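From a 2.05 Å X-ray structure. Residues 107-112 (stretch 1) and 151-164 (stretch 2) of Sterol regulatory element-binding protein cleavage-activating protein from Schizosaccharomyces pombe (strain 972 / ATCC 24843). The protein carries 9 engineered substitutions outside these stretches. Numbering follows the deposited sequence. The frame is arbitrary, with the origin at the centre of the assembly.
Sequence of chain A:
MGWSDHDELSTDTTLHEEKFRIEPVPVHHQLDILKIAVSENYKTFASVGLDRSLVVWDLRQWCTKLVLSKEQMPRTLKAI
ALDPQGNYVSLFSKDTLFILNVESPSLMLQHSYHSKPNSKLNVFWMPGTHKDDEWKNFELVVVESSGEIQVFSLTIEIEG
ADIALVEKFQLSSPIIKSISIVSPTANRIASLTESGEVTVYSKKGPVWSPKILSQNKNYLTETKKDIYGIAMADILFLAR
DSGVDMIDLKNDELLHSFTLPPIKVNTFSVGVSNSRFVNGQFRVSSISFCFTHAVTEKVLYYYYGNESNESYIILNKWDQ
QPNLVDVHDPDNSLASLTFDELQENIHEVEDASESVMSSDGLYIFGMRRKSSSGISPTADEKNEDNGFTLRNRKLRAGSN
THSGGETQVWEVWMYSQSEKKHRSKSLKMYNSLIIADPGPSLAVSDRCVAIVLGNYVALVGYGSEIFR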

ATOM      1  N   LEU A 107       3.301  25.728  -3.819  1.00 28.89           N
ATOM      2  CA  LEU A 107       4.267  25.394  -2.815  1.00 30.20           C
ATOM      3  C   LEU A 107       3.819  26.079  -1.577  1.00 31.69           C
ATOM      4  O   LEU A 107       3.703  27.290  -1.555  1.00 34.01           O
ATOM      5  N   MET A 108       3.548  25.320  -0.543  1.00 27.99           N
ATOM      6  CA  MET A 108       3.010  25.871   0.678  1.00 32.79           C
ATOM      7  C   MET A 108       4.170  26.157   1.612  1.00 37.71           C
ATOM      8  O   MET A 108       4.124  27.065   2.435  1.00 33.22           O
ATOM      9  N   LEU A 109       5.203  25.342   1.536  1.00 30.27           N
ATOM     10  CA  LEU A 109       6.243  25.430   2.550  1.00 27.26           C
ATOM     11  C   LEU A 109       7.484  24.736   2.062  1.00 31.47           C
ATOM     12  O   LEU A 109       7.426  23.743   1.289  1.00 31.51           O
ATOM     13  N   GLN A 110       8.606  25.298   2.477  1.00 25.14           N
ATOM     14  CA  GLN A 110       9.914  24.723   2.257  1.00 26.37           C
ATOM     15  C   GLN A 110      10.685  24.826   3.554  1.00 31.18           C
ATOM     16  O   GLN A 110      10.661  25.870   4.173  1.00 34.91           O
ATOM     17  N   HIS A 111      11.408  23.770   3.939  1.00 30.17           N
ATOM     18  CA  HIS A 111      12.023  23.678   5.262  1.00 28.93           C
ATOM     19  C   HIS A 111      13.253  22.821   5.208  1.00 35.95           C
ATOM     20  O   HIS A 111      13.187  21.697   4.682  1.00 34.70           O
ATOM     21  N   SER A 112      14.378  23.308   5.770  1.00 29.63           N
ATOM     22  CA  SER A 112      15.605  22.540   5.654  1.00 35.93           C
ATOM     23  C   SER A 112      15.784  21.581   6.837  1.00 37.94           C
ATOM     24  O   SER A 112      15.296  21.854   7.913  1.00 30.58           O
ATOM     25  N   VAL A 151       9.709  13.665  14.363  1.00 29.95           N
ATOM     26  CA  VAL A 151       8.312  14.044  14.145  1.00 31.66           C
ATOM     27  C   VAL A 151       8.070  15.524  14.189  1.00 34.13           C
ATOM     28  O   VAL A 151       8.484  16.210  15.111  1.00 32.85           O
ATOM     29  N   PHE A 152       7.478  15.991  13.089  1.00 29.51           N
ATOM     30  CA  PHE A 152       7.276  17.382  12.817  1.00 28.36           C
ATOM     31  C   PHE A 152       5.821  17.683  12.964  1.00 33.18           C
ATOM     32  O   PHE A 152       4.968  16.903  12.581  1.00 29.36           O
ATOM     33  N   SER A 153       5.523  18.816  13.574  1.00 34.21           N
ATOM     34  CA  SER A 153       4.140  19.292  13.605  1.00 33.02           C
ATOM     35  C   SER A 153       3.998  20.253  12.450  1.00 30.41           C
ATOM     36  O   SER A 153       4.808  21.182  12.278  1.00 23.71           O
ATOM     37  N   LEU A 154       2.987  19.977  11.638  1.00 28.08           N
ATOM     38  CA  LEU A 154       2.748  20.713  10.416  1.00 31.26           C
ATOM     39  C   LEU A 154       1.362  21.281  10.504  1.00 28.68           C
ATOM     40  O   LEU A 154       0.402  20.527  10.639  1.00 34.44           O
ATOM     41  N   THR A 155       1.249  22.597  10.417  1.00 25.12           N
ATOM     42  CA  THR A 155      -0.065  23.224  10.322  1.00 29.06           C
ATOM     43  C   THR A 155      -0.255  23.834   8.962  1.00 36.02           C
ATOM     44  O   THR A 155       0.606  24.549   8.459  1.00 35.08           O
ATOM     45  N   ILE A 156      -1.412  23.589   8.373  1.00 32.74           N
ATOM     46  CA  ILE A 156      -1.702  24.075   7.061  1.00 32.84           C
ATOM     47  C   ILE A 156      -2.936  24.940   7.100  1.00 36.36           C
ATOM     48  O   ILE A 156      -3.942  24.581   7.714  1.00 41.71           O
ATOM     49  N   GLU A 157      -2.829  26.093   6.436  1.00 38.72           N
ATOM     50  CA  GLU A 157      -3.941  27.011   6.293  1.00 46.61           C
ATOM     51  C   GLU A 157      -4.169  27.357   4.831  1.00 51.83           C
ATOM     52  O   GLU A 157      -3.520  26.839   3.945  1.00 57.95           O
ATOM     53  N   ILE A 158      -5.132  28.222   4.575  1.00 57.61           N
ATOM     54  CA  ILE A 158      -5.393  28.679   3.218  1.00 65.62           C
ATOM     55  C   ILE A 158      -4.140  29.410   2.697  1.00 69.65           C
ATOM     56  O   ILE A 158      -3.594  29.093   1.639  1.00 61.52           O
ATOM     57  N   GLU A 159      -3.682  30.367   3.495  1.00 83.80           N
ATOM     58  CA  GLU A 159      -2.531  31.206   3.163  1.00 95.39           C
ATOM     59  C   GLU A 159      -1.299  30.337   2.928  1.00 96.60           C
ATOM     60  O   GLU A 159      -0.831  30.218   1.799  1.00105.53           O
ATOM     61  N   GLY A 160      -0.810  29.692   3.984  1.00 82.22           N
ATOM     62  CA  GLY A 160       0.370  28.843   3.890  1.00 68.75           C
ATOM     63  C   GLY A 160       0.438  27.810   4.997  1.00 55.46           C
ATOM     64  O   GLY A 160      -0.577  27.247   5.405  1.00 53.79           O
ATOM     65  N   ALA A 161       1.646  27.566   5.485  1.00 51.41           N
ATOM     66  CA  ALA A 161       1.873  26.547   6.492  1.00 42.05           C
ATOM     67  C   ALA A 161       3.068  26.884   7.378  1.00 35.95           C
ATOM     68  O   ALA A 161       3.872  27.730   7.032  1.00 33.68           O
ATOM     69  N   ASP A 162       3.147  26.203   8.517  1.00 31.34           N
ATOM     70  CA  ASP A 162       4.254  26.278   9.463  1.00 35.85           C
ATOM     71  C   ASP A 162       4.612  24.862   9.831  1.00 33.15           C
ATOM     72  O   ASP A 162       3.727  23.957   9.805  1.00 34.23           O
ATOM     73  N   ILE A 163       5.876  24.671  10.190  1.00 26.25           N
ATOM     74  CA  ILE A 163       6.351  23.405  10.630  1.00 27.14           C
ATOM     75  C   ILE A 163       7.302  23.523  11.842  1.00 30.98           C
ATOM     76  O   ILE A 163       7.925  24.506  12.005  1.00 33.10           O
ATOM     77  N   ALA A 164       7.351  22.526  12.712  1.00 29.76           N
ATOM     78  CA  ALA A 164       8.304  22.487  13.836  1.00 36.17           C
ATOM     79  C   ALA A 164       8.642  21.051  14.167  1.00 37.17           C
ATOM     80  O   ALA A 164       7.732  20.243  14.252  1.00 36.09           O
TER

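No hydrogen bond joins the two stretches, although the strand 107-112 runs beside the strand 161-164 with its N-to-C direction only 26° away, and the axes approach to 6.6 Å. The pair illustrates a general principle: strands that do not share a hydrogen-bond ladder can still pack closely through their side chains, which may meet both side chains and backbone of the neighbour. Of the two stretches, the second carries a ladder of its own, where residues 153-157 pair with 160-164 as a hairpin; S153 N donates to A164 O at 2.7 Å and T155 N to D162 O at 2.9 Å. Where the backbones come nearest, M108 O and A161 N remain 4.0 Å apart, and the contact buries 403 Å² in total, both sides summed.

Three residues of the first stretch do the packing. L109 points its CA-to-CB bond toward the hairpin, and its t,t rotamer extends CD1 into a pocket of small and branched groups. L109 CD1 lies 3.9 Å from A161 CB and also 3.9 Å from I163 CB, while L154 CD1 is reached at 4.3 Å from the same L109 methyl. Alternation explains the opposing surface: A161 and I163 point toward the first stretch, whereas D162 and A164 point away. Q110 likewise points away, between the inward-facing L109 and H111.

M108 shows how a flexible side chain can make contact from an unpromising start. Its CA-to-CB bond points sideways, yet the m,m,m rotamer brings the end of the chain nearer, over the hairpin's turn. M108 CE sits 3.6 Å from E157 O and 4.1 Å from I156 CG2, so the terminal methyl meets both backbone and apolar side chain. Nearer the root, M108 CB is 4.4 Å from A161 CB. G160, with G160 CA 5.1 Å from M108 CA, adds only backbone here, G160 O lying 4.1 Å from M108 CE.

At the other end, H111 adopts chi1 t and points toward the hairpin, presenting a ring face to I163. The methyl I163 CG2 lies 3.5 Å from the centroid of the H111 ring, 25° off its normal, a CH-pi contact whose closest atoms, H111 ND1 and I163 CG2, are 3.2 Å apart. I163 itself is t,t. The m rotamer of F152 brings its ring beside the imidazole, with F152 CE2 4.5 Å from H111 CD2 in an oblique approach. The imidazole thus joins an apolar cluster and finds no polar partner across the contact.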

ATOM      1  CB  LEU A 107       5.632  25.920  -3.197  1.00 32.54           C
ATOM      2  CG  LEU A 107       6.928  25.182  -2.810  1.00 35.58           C
ATOM      3  CD1 LEU A 107       7.979  26.187  -2.454  1.00 35.65           C
ATOM      4  CD2 LEU A 107       6.849  24.108  -1.763  1.00 29.31           C
ATOM      5  CB  MET A 108       2.095  24.881   1.413  1.00 28.59           C
ATOM      6  CG  MET A 108       1.012  24.219   0.606  1.00 40.61           C
ATOM      7  SD  MET A 108      -0.179  25.459   0.099  1.00 70.88           S
ATOM      8  CE  MET A 108      -1.078  25.668   1.623  1.00 60.63           C
ATOM      9  CB  LEU A 109       5.729  24.846   3.877  1.00 28.58           C
ATOM     10  CG  LEU A 109       6.674  24.699   5.055  1.00 35.61           C
ATOM     11  CD1 LEU A 109       5.901  24.749   6.344  1.00 37.26           C
ATOM     12  CD2 LEU A 109       7.442  23.390   5.015  1.00 36.06           C
ATOM     13  CB  GLN A 110      10.600  25.464   1.148  1.00 31.39           C
ATOM     14  CG  GLN A 110      12.011  25.022   0.862  1.00 40.48           C
ATOM     15  CD  GLN A 110      12.608  25.815  -0.277  1.00 39.01           C
ATOM     16  OE1 GLN A 110      11.884  26.307  -1.103  1.00 44.05           O
ATOM     17  NE2 GLN A 110      13.927  25.903  -0.340  1.00 42.25           N
ATOM     18  CB  HIS A 111      11.063  23.064   6.279  1.00 23.70           C
ATOM     19  CG  HIS A 111      11.550  23.158   7.687  1.00 32.34           C
ATOM     20  ND1 HIS A 111      11.341  24.277   8.466  1.00 33.44           N
ATOM     21  CD2 HIS A 111      12.222  22.271   8.465  1.00 27.42           C
ATOM     22  CE1 HIS A 111      11.867  24.076   9.666  1.00 34.91           C
ATOM     23  NE2 HIS A 111      12.419  22.869   9.684  1.00 37.18           N
ATOM     24  CB  SER A 112      16.772  23.461   5.417  1.00 41.55           C
ATOM     25  OG  SER A 112      16.546  24.077   4.164  1.00 47.65           O
ATOM     26  CB  VAL A 151       7.289  13.230  14.970  1.00 41.72           C
ATOM     27  CG1 VAL A 151       7.950  12.212  15.878  1.00 39.33           C
ATOM     28  CG2 VAL A 151       6.242  14.088  15.622  1.00 38.91           C
ATOM     29  CB  PHE A 152       7.679  17.727  11.428  1.00 22.51           C
ATOM     30  CG  PHE A 152       9.157  17.631  11.165  1.00 27.59           C
ATOM     31  CD1 PHE A 152       9.716  16.478  10.699  1.00 28.31           C
ATOM     32  CD2 PHE A 152       9.972  18.757  11.276  1.00 27.62           C
ATOM     33  CE1 PHE A 152      11.068  16.389  10.418  1.00 30.25           C
ATOM     34  CE2 PHE A 152      11.309  18.689  10.963  1.00 29.77           C
ATOM     35  CZ  PHE A 152      11.867  17.510  10.533  1.00 31.28           C
ATOM     36  CB  SER A 153       3.804  20.013  14.921  1.00 33.14           C
ATOM     37  OG  SER A 153       2.485  20.500  14.835  1.00 34.56           O
ATOM     38  CB  LEU A 154       2.879  19.759   9.216  1.00 26.97           C
ATOM     39  CG  LEU A 154       2.540  20.282   7.842  1.00 27.57           C
ATOM     40  CD1 LEU A 154       3.392  21.497   7.447  1.00 27.02           C
ATOM     41  CD2 LEU A 154       2.710  19.144   6.845  1.00 24.64           C
ATOM     42  CB  THR A 155      -0.306  24.319  11.389  1.00 34.02           C
ATOM     43  OG1 THR A 155      -0.200  23.741  12.681  1.00 35.22           O
ATOM     44  CG2 THR A 155      -1.720  24.846  11.278  1.00 35.05           C
ATOM     45  CB  ILE A 156      -1.902  22.906   6.086  1.00 35.46           C
ATOM     46  CG1 ILE A 156      -0.566  22.193   5.900  1.00 34.37           C
ATOM     47  CG2 ILE A 156      -2.471  23.394   4.762  1.00 34.71           C
ATOM     48  CD1 ILE A 156      -0.621  21.080   4.862  1.00 34.28           C
ATOM     49  CB  GLU A 157      -3.668  28.265   7.108  1.00 57.07           C
ATOM     50  CG  GLU A 157      -3.616  27.988   8.589  1.00 69.35           C
ATOM     51  CD  GLU A 157      -3.660  29.248   9.416  1.00 89.16           C
ATOM     52  OE1 GLU A 157      -2.757  29.416  10.265  1.00 98.12           O
ATOM     53  OE2 GLU A 157      -4.588  30.071   9.225  1.00 93.69           O
ATOM     54  CB  ILE A 158      -6.616  29.631   3.168  1.00 64.66           C
ATOM     55  CG1 ILE A 158      -7.854  28.991   3.851  1.00 62.46           C
ATOM     56  CG2 ILE A 158      -6.909  30.011   1.719  1.00 64.58           C
ATOM     57  CD1 ILE A 158      -8.123  29.440   5.274  1.00 60.17           C
ATOM     58  CB  GLU A 159      -2.276  32.235   4.279  1.00100.51           C
ATOM     59  CG  GLU A 159      -3.548  32.822   4.882  1.00102.51           C
ATOM     60  CD  GLU A 159      -4.070  31.989   6.036  1.00101.83           C
ATOM     61  OE1 GLU A 159      -5.167  31.391   5.914  1.00 98.16           O
ATOM     62  OE2 GLU A 159      -3.358  31.921   7.058  1.00104.29           O
ATOM     63  CB  ALA A 161       2.065  25.206   5.811  1.00 34.34           C
ATOM     64  CB  ASP A 162       3.850  27.007  10.740  1.00 46.51           C
ATOM     65  CG  ASP A 162       3.726  28.501  10.539  1.00 61.68           C
ATOM     66  OD1 ASP A 162       4.739  29.120  10.161  1.00 67.21           O
ATOM     67  OD2 ASP A 162       2.620  29.059  10.752  1.00 68.60           O
ATOM     68  CB  ILE A 163       6.984  22.662   9.432  1.00 23.79           C
ATOM     69  CG1 ILE A 163       7.029  21.180   9.714  1.00 27.23           C
ATOM     70  CG2 ILE A 163       8.399  23.169   9.080  1.00 25.36           C
ATOM     71  CD1 ILE A 163       7.507  20.401   8.489  1.00 29.92           C
ATOM     72  CB  ALA A 164       7.682  23.127  15.075  1.00 33.83           C
TER